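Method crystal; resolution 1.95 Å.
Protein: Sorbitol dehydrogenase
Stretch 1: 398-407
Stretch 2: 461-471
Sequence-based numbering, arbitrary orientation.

Stretch 1 (398-407) DLSRIAFGIA
Stretch 2 461-471: SELDQKVIVLR

Residues 400-407 and 461-471 form two α-helices of one chain, both continuing beyond these segments, with phi/psi near -63/-42. Their axes cross at -59° in broadly the same N-to-C sense and approach to 8.4 Å. The register is set by Ala-403 opposite Val-467 (CA-CA 4.9 Å) and Ala-407 opposite Arg-471 (CA-CA 5.1 Å); at both points the alanine CA-to-CB bond points toward the second helix. Regular i to i+4 bonds hold each helix, from Ala-403 N to Leu-399 O (2.7 Å) in the first and from Gln-465 N to Ser-461 O (3.1 Å) in the second.

Asp-398 (-54/131, chi1 t) and Leu-399 (-104/-3) lead into the first helix. Asp-398 OD1 caps it, accepting a weak bond from Ser-400 N (3.3 Å) and a shorter one from Ser-400 OG (2.9 Å; chi1 m). Asp-398 OD2 forms a salt bridge with Arg-401 NH1 (3.1 Å).

No direct hydrogen bond joins the stretches; the contact, mostly apolar, buries 552 Å² summed over both sides. Ala-403 is a knob among Leu-463, Lys-466, Val-467 and Leu-470, its CB 3.3 Å from Lys-466 CG, so the aliphatic part of the lysine (t, p, t, t) lines the hole. Reciprocally, Leu-470 (m, t) sits among Ser-400, Ala-403, Phe-404 and Ala-407, with its CD1 3.5 Å from Phe-404 N. Leu-463 (t, p) extends CD1 to Ile-402 CG2 and CD2 to Ile-406 CD1, both at 4.0 Å; the two isoleucines are m, t. Val-467 (t) places CG2 3.9 Å from Ile-406 CG2, while Ala-407 CB lies 3.7 Å from Arg-471 CG (m, t, p, chi4 -177°). Leu-399 (m, t) packs CD1 4.1 Å from Leu-463 CB.

A water supplies a polar link, accepting from Leu-399 N (2.9 Å) and donating weakly to Glu-462 OE2 (3.5 Å).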

# COMPACT_ATOMS: atom_id res chain seq x y z
N ASP A 398 4.80 -14.19 -28.40
CA ASP A 398 5.72 -13.14 -28.82
C ASP A 398 6.49 -12.55 -27.64
O ASP A 398 5.90 -12.16 -26.63
CB ASP A 398 4.97 -12.02 -29.55
CG ASP A 398 5.89 -10.90 -30.01
OD1 ASP A 398 6.96 -11.20 -30.57
OD2 ASP A 398 5.54 -9.72 -29.81
N LEU A 399 7.81 -12.46 -27.78
CA LEU A 399 8.67 -11.95 -26.72
C LEU A 399 9.17 -10.52 -26.94
O LEU A 399 9.86 -9.96 -26.09
CB LEU A 399 9.87 -12.89 -26.56
CG LEU A 399 9.53 -14.34 -26.21
CD1 LEU A 399 10.75 -15.23 -26.30
CD2 LEU A 399 8.94 -14.38 -24.82
N SER A 400 8.82 -9.95 -28.09
CA SER A 400 9.25 -8.61 -28.46
C SER A 400 9.16 -7.54 -27.38
O SER A 400 10.17 -6.92 -27.05
CB SER A 400 8.48 -8.13 -29.69
OG SER A 400 8.78 -8.95 -30.81
N ARG A 401 7.97 -7.30 -26.84
CA ARG A 401 7.79 -6.27 -25.82
C ARG A 401 8.41 -6.66 -24.48
O ARG A 401 8.89 -5.80 -23.74
CB ARG A 401 6.30 -5.97 -25.63
CG ARG A 401 5.65 -5.32 -26.85
CD ARG A 401 4.13 -5.44 -26.78
NE ARG A 401 3.72 -6.84 -26.73
CZ ARG A 401 3.63 -7.64 -27.79
NH1 ARG A 401 3.91 -7.17 -29.00
NH2 ARG A 401 3.29 -8.91 -27.64
N ILE A 402 8.39 -7.95 -24.17
CA ILE A 402 8.97 -8.44 -22.94
C ILE A 402 10.48 -8.19 -22.99
O ILE A 402 11.10 -7.75 -22.01
CB ILE A 402 8.66 -9.95 -22.75
CG1 ILE A 402 7.18 -10.11 -22.37
CG2 ILE A 402 9.56 -10.57 -21.68
CD1 ILE A 402 6.66 -11.52 -22.42
N ALA A 403 11.07 -8.45 -24.15
CA ALA A 403 12.51 -8.25 -24.33
C ALA A 403 12.86 -6.77 -24.27
O ALA A 403 13.92 -6.39 -23.79
CB ALA A 403 12.97 -8.85 -25.65
N PHE A 404 11.95 -5.93 -24.78
CA PHE A 404 12.16 -4.49 -24.76
C PHE A 404 12.22 -3.98 -23.32
O PHE A 404 13.05 -3.13 -22.98
CB PHE A 404 11.02 -3.77 -25.50
CG PHE A 404 11.07 -2.28 -25.36
CD1 PHE A 404 12.01 -1.53 -26.06
CD2 PHE A 404 10.24 -1.63 -24.45
CE1 PHE A 404 12.13 -0.15 -25.86
CE2 PHE A 404 10.35 -0.25 -24.24
CZ PHE A 404 11.30 0.49 -24.95
N GLY A 405 11.35 -4.50 -22.47
CA GLY A 405 11.36 -4.07 -21.08
C GLY A 405 12.69 -4.40 -20.43
O GLY A 405 13.28 -3.59 -19.71
N ILE A 406 13.17 -5.61 -20.69
CA ILE A 406 14.43 -6.08 -20.12
C ILE A 406 15.61 -5.28 -20.66
O ILE A 406 16.48 -4.84 -19.90
CB ILE A 406 14.63 -7.59 -20.42
CG1 ILE A 406 13.58 -8.40 -19.65
CG2 ILE A 406 16.03 -8.03 -20.00
CD1 ILE A 406 13.47 -9.85 -20.13
N ALA A 407 15.63 -5.06 -21.97
CA ALA A 407 16.70 -4.31 -22.61
C ALA A 407 16.74 -2.87 -22.10
O ALA A 407 17.82 -2.29 -21.95
CB ALA A 407 16.52 -4.32 -24.13
N SER A 461 16.91 -18.80 -24.39
CA SER A 461 17.71 -18.55 -25.59
C SER A 461 17.15 -17.47 -26.52
O SER A 461 17.84 -16.50 -26.84
CB SER A 461 17.88 -19.85 -26.39
OG SER A 461 18.52 -20.83 -25.60
N GLU A 462 15.91 -17.65 -26.96
CA GLU A 462 15.28 -16.70 -27.86
C GLU A 462 15.08 -15.33 -27.22
O GLU A 462 15.31 -14.30 -27.85
CB GLU A 462 13.92 -17.25 -28.33
CG GLU A 462 13.46 -16.67 -29.65
CD GLU A 462 12.08 -17.17 -30.05
OE1 GLU A 462 11.82 -18.38 -29.88
OE2 GLU A 462 11.27 -16.35 -30.55
N LEU A 463 14.67 -15.33 -25.95
CA LEU A 463 14.46 -14.08 -25.23
C LEU A 463 15.77 -13.31 -25.09
O LEU A 463 15.84 -12.12 -25.39
CB LEU A 463 13.87 -14.35 -23.84
CG LEU A 463 13.70 -13.12 -22.93
CD1 LEU A 463 12.71 -12.14 -23.56
CD2 LEU A 463 13.19 -13.55 -21.55
N ASP A 464 16.82 -13.99 -24.63
CA ASP A 464 18.10 -13.31 -24.44
C ASP A 464 18.67 -12.73 -25.73
O ASP A 464 19.22 -11.63 -25.73
CB ASP A 464 19.10 -14.26 -23.77
CG ASP A 464 18.65 -14.68 -22.37
OD1 ASP A 464 17.92 -13.91 -21.71
OD2 ASP A 464 19.04 -15.78 -21.92
N GLN A 465 18.54 -13.47 -26.83
CA GLN A 465 19.04 -12.99 -28.11
C GLN A 465 18.30 -11.72 -28.54
O GLN A 465 18.92 -10.76 -29.00
CB GLN A 465 18.88 -14.07 -29.19
CG GLN A 465 19.98 -15.13 -29.16
CD GLN A 465 19.60 -16.41 -29.89
OE1 GLN A 465 19.12 -16.37 -31.02
NE2 GLN A 465 19.81 -17.55 -29.24
N LYS A 466 16.98 -11.72 -28.37
CA LYS A 466 16.17 -10.56 -28.72
C LYS A 466 16.56 -9.38 -27.85
O LYS A 466 16.64 -8.24 -28.33
CB LYS A 466 14.68 -10.88 -28.52
CG LYS A 466 13.75 -9.71 -28.78
CD LYS A 466 13.67 -9.35 -30.26
CE LYS A 466 12.61 -8.28 -30.50
NZ LYS A 466 12.45 -7.96 -31.94
N VAL A 467 16.81 -9.64 -26.57
CA VAL A 467 17.21 -8.59 -25.64
C VAL A 467 18.49 -7.93 -26.13
O VAL A 467 18.62 -6.70 -26.12
CB VAL A 467 17.43 -9.15 -24.21
CG1 VAL A 467 18.10 -8.09 -23.33
CG2 VAL A 467 16.09 -9.56 -23.59
N ILE A 468 19.45 -8.75 -26.54
CA ILE A 468 20.74 -8.27 -27.03
C ILE A 468 20.52 -7.38 -28.25
O ILE A 468 21.07 -6.28 -28.34
CB ILE A 468 21.66 -9.47 -27.39
CG1 ILE A 468 22.07 -10.19 -26.10
CG2 ILE A 468 22.87 -8.99 -28.18
CD1 ILE A 468 22.89 -11.44 -26.32
N VAL A 469 19.71 -7.85 -29.19
CA VAL A 469 19.39 -7.10 -30.40
C VAL A 469 18.81 -5.73 -30.07
O VAL A 469 19.19 -4.72 -30.68
CB VAL A 469 18.39 -7.89 -31.29
CG1 VAL A 469 17.77 -6.97 -32.35
CG2 VAL A 469 19.11 -9.04 -31.97
N LEU A 470 17.90 -5.68 -29.09
CA LEU A 470 17.27 -4.42 -28.70
C LEU A 470 18.19 -3.48 -27.94
O LEU A 470 18.12 -2.26 -28.12
CB LEU A 470 16.00 -4.70 -27.87
CG LEU A 470 14.93 -5.51 -28.63
CD1 LEU A 470 13.74 -5.78 -27.73
CD2 LEU A 470 14.50 -4.74 -29.87
N ARG A 471 19.06 -4.03 -27.09
CA ARG A 471 20.00 -3.21 -26.34
C ARG A 471 20.89 -2.50 -27.35
O ARG A 471 21.23 -1.33 -27.18
CB ARG A 471 20.89 -4.06 -25.42
CG ARG A 471 20.20 -4.62 -24.18
CD ARG A 471 21.23 -5.19 -23.20
NE ARG A 471 22.10 -4.15 -22.68
CZ ARG A 471 23.13 -4.35 -21.85
NH1 ARG A 471 23.43 -5.58 -21.45
NH2 ARG A 471 23.85 -3.32 -21.43
O HOH W 1 9.01 -13.77 -30.07